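PDB 6WG5: ectonucleoside triphosphate diphosphohydrolase 4 from Homo sapiens, which belongs to the GDA1/CD39 family of nucleoside phosphatases, a branch of the actin-like ATPase clan. Local coordinates for residues 392-397 against 411-416; 423-428 against 434-439. All blocks are in the same frame, centred on the assembly; numbering follows the deposited sequence.

Contact 1: residues 392-397 against 411-416; sequences EDVLRM and KDYCAT
The loop that follows helix 386-392 packs against the C-terminal turn of helix 403-414 through three side chains, Val394, Leu395 and Tyr413. Val394 lies over one face of the Tyr413 ring. Its CG2 methyl is 3.8 Å from CE1 of Tyr413 and 4.1 Å from the ring centroid, 22° off the normal, a CH-pi contact offset toward the rim of the ring. CB of Val394 also approaches that rim, at 3.9 Å from Tyr413 CE1. Leu395 meets the root of the same side chain, its CD2 lying 3.8 Å from CB of Tyr413. Both aliphatic chains cross the tyrosine at about a right angle, Val394 at the ring and Leu395 at CB. The tyrosine leaves its helix with CG opposite the backbone N (chi1 177°), which carries the ring across toward Val394. Its hydroxyl is hydrogen-bonded to the carbonyl O of Leu439, which probably fixes the far end of the ring. Gln442 of helix 436-456 touches all three residues, while the adjoining Cys414 is joined to Cys443 of that helix by a disulfide. Around Tyr413 in the chain, Thr416 OG1 donates to Asp412 O at 2.7 Å, tying the first residues beyond the helix back to its last turn. The arrangement is a small apolar junction within a helical part of this GDA1/CD39-family protein, a connecting loop packed onto the end of the helix that follows it, with the helix in turn tied to helix 436-456 by a disulfide.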
loop_
_atom_site.group_PDB
_atom_site.type_symbol
_atom_site.label_atom_id
_atom_site.label_comp_id
_atom_site.label_asym_id
_atom_site.label_seq_id
_atom_site.Cartn_x
_atom_site.Cartn_y
_atom_site.Cartn_z
ATOM N N GLU A 392 -8.332 1.700 16.072
ATOM C CA GLU A 392 -7.735 2.680 16.971
ATOM C C GLU A 392 -8.571 3.935 17.176
ATOM O O GLU A 392 -8.685 4.406 18.308
ATOM C CB GLU A 392 -6.353 3.093 16.449
ATOM C CG GLU A 392 -5.653 4.135 17.309
ATOM C CD GLU A 392 -5.488 3.685 18.746
ATOM O OE1 GLU A 392 -5.445 2.457 18.982
ATOM O OE2 GLU A 392 -5.407 4.558 19.639
ATOM N N ASP A 393 -9.161 4.494 16.118
ATOM C CA ASP A 393 -9.670 5.861 16.195
ATOM C C ASP A 393 -10.735 6.019 17.275
ATOM O O ASP A 393 -10.747 7.028 17.992
ATOM C CB ASP A 393 -10.204 6.302 14.834
ATOM C CG ASP A 393 -9.111 6.858 13.934
ATOM O OD1 ASP A 393 -7.918 6.620 14.225
ATOM O OD2 ASP A 393 -9.441 7.537 12.939
ATOM N N VAL A 394 -11.639 5.044 17.418
ATOM C CA VAL A 394 -12.651 5.078 18.465
ATOM C C VAL A 394 -12.557 3.875 19.394
ATOM O O VAL A 394 -12.761 4.007 20.606
ATOM C CB VAL A 394 -14.075 5.200 17.879
ATOM C CG1 VAL A 394 -14.187 6.443 17.019
ATOM C CG2 VAL A 394 -14.455 3.966 17.090
ATOM N N LEU A 395 -12.248 2.692 18.860
ATOM C CA LEU A 395 -12.101 1.519 19.715
ATOM C C LEU A 395 -10.789 1.529 20.491
ATOM O O LEU A 395 -10.693 0.863 21.527
ATOM C CB LEU A 395 -12.207 0.241 18.880
ATOM C CG LEU A 395 -13.468 0.129 18.018
ATOM C CD1 LEU A 395 -13.510 -1.211 17.289
ATOM C CD2 LEU A 395 -14.732 0.328 18.853
ATOM N N ARG A 396 -9.782 2.260 20.014
ATOM C CA ARG A 396 -8.561 2.508 20.783
ATOM C C ARG A 396 -7.788 1.219 21.051
ATOM O O ARG A 396 -7.245 1.015 22.139
ATOM C CB ARG A 396 -8.887 3.222 22.095
ATOM C CG ARG A 396 -9.481 4.605 21.910
ATOM C CD ARG A 396 -8.435 5.594 21.424
ATOM N NE ARG A 396 -8.446 6.821 22.215
ATOM C CZ ARG A 396 -7.482 7.734 22.199
ATOM N NH1 ARG A 396 -6.412 7.565 21.432
ATOM N NH2 ARG A 396 -7.584 8.818 22.957
ATOM N N MET A 397 -7.723 0.346 20.051
ATOM C CA MET A 397 -6.961 -0.892 20.165
ATOM C C MET A 397 -6.182 -1.160 18.886
ATOM O O MET A 397 -6.118 -2.294 18.401
ATOM C CB MET A 397 -7.870 -2.069 20.504
ATOM C CG MET A 397 -9.161 -2.114 19.719
ATOM S SD MET A 397 -10.053 -3.646 20.023
ATOM C CE MET A 397 -10.341 -3.540 21.790
ATOM N N LYS A 411 -18.883 -4.457 18.798
ATOM C CA LYS A 411 -20.289 -4.651 19.136
ATOM C C LYS A 411 -20.761 -3.606 20.137
ATOM O O LYS A 411 -21.854 -3.046 19.994
ATOM C CB LYS A 411 -20.512 -6.057 19.696
ATOM C CG LYS A 411 -21.360 -6.949 18.804
ATOM C CD LYS A 411 -21.658 -8.304 19.444
ATOM C CE LYS A 411 -20.540 -9.311 19.201
ATOM N NZ LYS A 411 -21.018 -10.716 19.352
ATOM N N ASP A 412 -19.948 -3.328 21.159
ATOM C CA ASP A 412 -20.359 -2.395 22.202
ATOM C C ASP A 412 -20.467 -0.973 21.665
ATOM O O ASP A 412 -21.378 -0.228 22.043
ATOM C CB ASP A 412 -19.380 -2.459 23.375
ATOM C CG ASP A 412 -19.477 -3.765 24.146
ATOM O OD1 ASP A 412 -20.541 -4.419 24.080
ATOM O OD2 ASP A 412 -18.494 -4.136 24.822
ATOM N N TYR A 413 -19.548 -0.575 20.783
ATOM C CA TYR A 413 -19.625 0.758 20.192
ATOM C C TYR A 413 -20.923 0.932 19.410
ATOM O O TYR A 413 -21.611 1.950 19.544
ATOM C CB TYR A 413 -18.412 1.005 19.292
ATOM C CG TYR A 413 -18.445 2.341 18.580
ATOM C CD1 TYR A 413 -17.899 3.475 19.166
ATOM C CD2 TYR A 413 -19.027 2.469 17.323
ATOM C CE1 TYR A 413 -17.930 4.699 18.522
ATOM C CE2 TYR A 413 -19.065 3.690 16.673
ATOM C CZ TYR A 413 -18.516 4.802 17.278
ATOM O OH TYR A 413 -18.549 6.020 16.638
ATOM N N CYS A 414 -21.279 -0.063 18.592
ATOM C CA CYS A 414 -22.462 0.056 17.745
ATOM C C CYS A 414 -23.741 0.105 18.568
ATOM O O CYS A 414 -24.683 0.822 18.213
ATOM C CB CYS A 414 -22.502 -1.104 16.750
ATOM S SG CYS A 414 -21.116 -1.020 15.619
ATOM N N ALA A 415 -23.795 -0.645 19.665
ATOM C CA ALA A 415 -24.984 -0.681 20.502
ATOM C C ALA A 415 -25.126 0.549 21.392
ATOM O O ALA A 415 -26.094 0.629 22.155
ATOM C CB ALA A 415 -24.970 -1.943 21.369
ATOM N N THR A 416 -24.199 1.501 21.315
ATOM C CA THR A 416 -24.255 2.710 22.126
ATOM C C THR A 416 -25.096 3.762 21.415
ATOM O O THR A 416 -24.911 4.008 20.220
ATOM C CB THR A 416 -22.846 3.247 22.388
ATOM O OG1 THR A 416 -22.059 2.238 23.029
ATOM C CG2 THR A 416 -22.891 4.488 23.278
#

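Contact 2: residues 423-428 against 434-439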
loop_
_atom_site.group_PDB
_atom_site.type_symbol
_atom_site.label_atom_id
_atom_site.label_comp_id
_atom_site.label_asym_id
_atom_site.label_seq_id
_atom_site.Cartn_x
_atom_site.Cartn_y
_atom_site.Cartn_z
ATOM N N GLU A 423 -21.916 12.745 22.493
ATOM C CA GLU A 423 -21.463 13.487 23.666
ATOM C C GLU A 423 -20.003 13.182 23.976
ATOM O O GLU A 423 -19.228 14.086 24.307
ATOM C CB GLU A 423 -22.343 13.150 24.868
ATOM C CG GLU A 423 -22.183 14.106 26.036
ATOM C CD GLU A 423 -22.485 13.454 27.369
ATOM O OE1 GLU A 423 -21.607 13.486 28.260
ATOM O OE2 GLU A 423 -23.595 12.901 27.522
ATOM N N ARG A 424 -19.612 11.909 23.875
ATOM C CA ARG A 424 -18.226 11.534 24.124
ATOM C C ARG A 424 -17.293 12.141 23.086
ATOM O O ARG A 424 -16.171 12.544 23.413
ATOM C CB ARG A 424 -18.102 10.012 24.140
ATOM C CG ARG A 424 -18.754 9.393 25.355
ATOM C CD ARG A 424 -18.925 7.894 25.229
ATOM N NE ARG A 424 -19.459 7.340 26.468
ATOM C CZ ARG A 424 -19.554 6.043 26.736
ATOM N NH1 ARG A 424 -19.149 5.143 25.848
ATOM N NH2 ARG A 424 -20.056 5.648 27.899
ATOM N N PHE A 425 -17.739 12.215 21.830
ATOM C CA PHE A 425 -16.918 12.834 20.795
ATOM C C PHE A 425 -16.601 14.283 21.140
ATOM O O PHE A 425 -15.479 14.751 20.916
ATOM C CB PHE A 425 -17.627 12.749 19.443
ATOM C CG PHE A 425 -16.862 13.386 18.320
ATOM C CD1 PHE A 425 -15.888 12.677 17.639
ATOM C CD2 PHE A 425 -17.113 14.694 17.947
ATOM C CE1 PHE A 425 -15.182 13.258 16.608
ATOM C CE2 PHE A 425 -16.411 15.282 16.916
ATOM C CZ PHE A 425 -15.443 14.562 16.246
ATOM N N ASP A 426 -17.576 15.009 21.693
ATOM C CA ASP A 426 -17.352 16.411 22.027
ATOM C C ASP A 426 -16.411 16.564 23.215
ATOM O O ASP A 426 -15.696 17.568 23.311
ATOM C CB ASP A 426 -18.684 17.103 22.315
ATOM C CG ASP A 426 -19.587 17.160 21.096
ATOM O OD1 ASP A 426 -20.823 17.229 21.274
ATOM O OD2 ASP A 426 -19.065 17.135 19.961
ATOM N N ARG A 427 -16.394 15.593 24.127
ATOM C CA ARG A 427 -15.502 15.642 25.279
ATOM C C ARG A 427 -14.077 15.222 24.943
ATOM O O ARG A 427 -13.203 15.310 25.813
ATOM C CB ARG A 427 -16.048 14.756 26.403
ATOM C CG ARG A 427 -17.388 15.218 26.956
ATOM C CD ARG A 427 -17.881 14.307 28.068
ATOM N NE ARG A 427 -17.049 14.398 29.264
ATOM C CZ ARG A 427 -17.216 13.652 30.353
ATOM N NH1 ARG A 427 -18.189 12.748 30.404
ATOM N NH2 ARG A 427 -16.408 13.807 31.393
ATOM N N GLY A 428 -13.818 14.773 23.717
ATOM C CA GLY A 428 -12.472 14.410 23.318
ATOM C C GLY A 428 -12.044 13.024 23.735
ATOM O O GLY A 428 -10.851 12.794 23.960
ATOM N N ALA A 434 -10.049 11.243 14.751
ATOM C CA ALA A 434 -11.421 10.837 14.488
ATOM C C ALA A 434 -12.321 12.057 14.353
ATOM O O ALA A 434 -12.335 12.931 15.225
ATOM C CB ALA A 434 -11.932 9.929 15.606
ATOM N N ASP A 435 -13.068 12.111 13.255
ATOM C CA ASP A 435 -14.047 13.154 12.995
ATOM C C ASP A 435 -15.449 12.555 13.068
ATOM O O ASP A 435 -15.632 11.381 13.400
ATOM C CB ASP A 435 -13.783 13.810 11.636
ATOM C CG ASP A 435 -13.691 12.802 10.507
ATOM O OD1 ASP A 435 -14.094 11.637 10.710
ATOM O OD2 ASP A 435 -13.221 13.178 9.411
ATOM N N LEU A 436 -16.452 13.377 12.753
ATOM C CA LEU A 436 -17.832 12.910 12.832
ATOM C C LEU A 436 -18.123 11.830 11.800
ATOM O O LEU A 436 -18.948 10.943 12.051
ATOM C CB LEU A 436 -18.793 14.086 12.664
ATOM C CG LEU A 436 -18.949 14.960 13.911
ATOM C CD1 LEU A 436 -19.668 16.254 13.573
ATOM C CD2 LEU A 436 -19.684 14.212 15.025
ATOM N N HIS A 437 -17.466 11.881 10.641
ATOM C CA HIS A 437 -17.611 10.806 9.664
ATOM C C HIS A 437 -17.133 9.480 10.244
ATOM O O HIS A 437 -17.783 8.444 10.066
ATOM C CB HIS A 437 -16.834 11.154 8.394
ATOM C CG HIS A 437 -17.095 10.227 7.248
ATOM N ND1 HIS A 437 -16.524 8.976 7.157
ATOM C CD2 HIS A 437 -17.857 10.375 6.138
ATOM C CE1 HIS A 437 -16.929 8.390 6.045
ATOM N NE2 HIS A 437 -17.739 9.217 5.408
ATOM N N ARG A 438 -15.996 9.494 10.944
ATOM C CA ARG A 438 -15.525 8.290 11.618
ATOM C C ARG A 438 -16.535 7.814 12.654
ATOM O O ARG A 438 -16.821 6.614 12.752
ATOM C CB ARG A 438 -14.168 8.561 12.272
ATOM C CG ARG A 438 -13.737 7.541 13.321
ATOM C CD ARG A 438 -13.696 6.129 12.766
ATOM N NE ARG A 438 -12.940 6.044 11.520
ATOM C CZ ARG A 438 -12.835 4.944 10.781
ATOM N NH1 ARG A 438 -13.438 3.821 11.157
ATOM N NH2 ARG A 438 -12.130 4.967 9.658
ATOM N N LEU A 439 -17.090 8.743 13.435
ATOM C CA LEU A 439 -18.039 8.368 14.476
ATOM C C LEU A 439 -19.283 7.717 13.880
ATOM O O LEU A 439 -19.850 6.785 14.464
ATOM C CB LEU A 439 -18.421 9.604 15.292
ATOM C CG LEU A 439 -19.058 9.345 16.656
ATOM C CD1 LEU A 439 -18.002 8.921 17.673
ATOM C CD2 LEU A 439 -19.805 10.578 17.135
#
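Phe425 reaches from helix 418-427 to the start of helix 436-456, where its ring meets a leucine over a face and the backbone at an edge. CD2 of Leu436 sits over that face, 4.2 Å from the centroid and 24° off the normal, in a CH-pi contact displaced toward the rim; the two side chains cross at about a right angle. The carbonyl O of Ala434 approaches the edge of the ring near its plane, 3.2 Å from Phe425 CE1. Closer to the phenylalanine backbone, Leu439 packs its CD2 at 3.8 Å from CB of Phe425. The ring gets this far across because CG stands opposite the backbone N (chi1 179°), and Leu439 likewise has CG anti to its backbone N.

The helix that receives the ring is capped by Asp435, whose OD1 accepts from Arg438 N at 2.9 Å with an N-H...O angle of 161°. Helix 418-427 ends in a Schellman motif at Gly428, whose positive phi turns the chain toward the short connection to Ala434. The contact thus packs two consecutive helices, joined by a short loop, against each other: Leu439 also touches Trp418 at the beginning of helix 418-427, and Arg438 points elsewhere, to a salt bridge with Glu386 of helix 386-392.

Overall arrangement
Contacts 1 and 2 follow one another along the chain, the first closing before the second opens, and their centres lie 11 Å apart on the same side of the molecule, about 25 and 27 Å from its centre. Helices 403-414 and 418-427 are consecutive, and helix 436-456 supplies one side of contact 2 and flanks contact 1 through Gln442 and Cys443. The two sites touch directly: Val394 CG1 packs 3.9 Å from Arg438 CG, and Asp393 O lies 3.9 Å from Ala434 CB. Loop 392-397, the ends of two helices and the start of a third therefore pack together as one largely helical cluster of this GDA1/CD39-family chain.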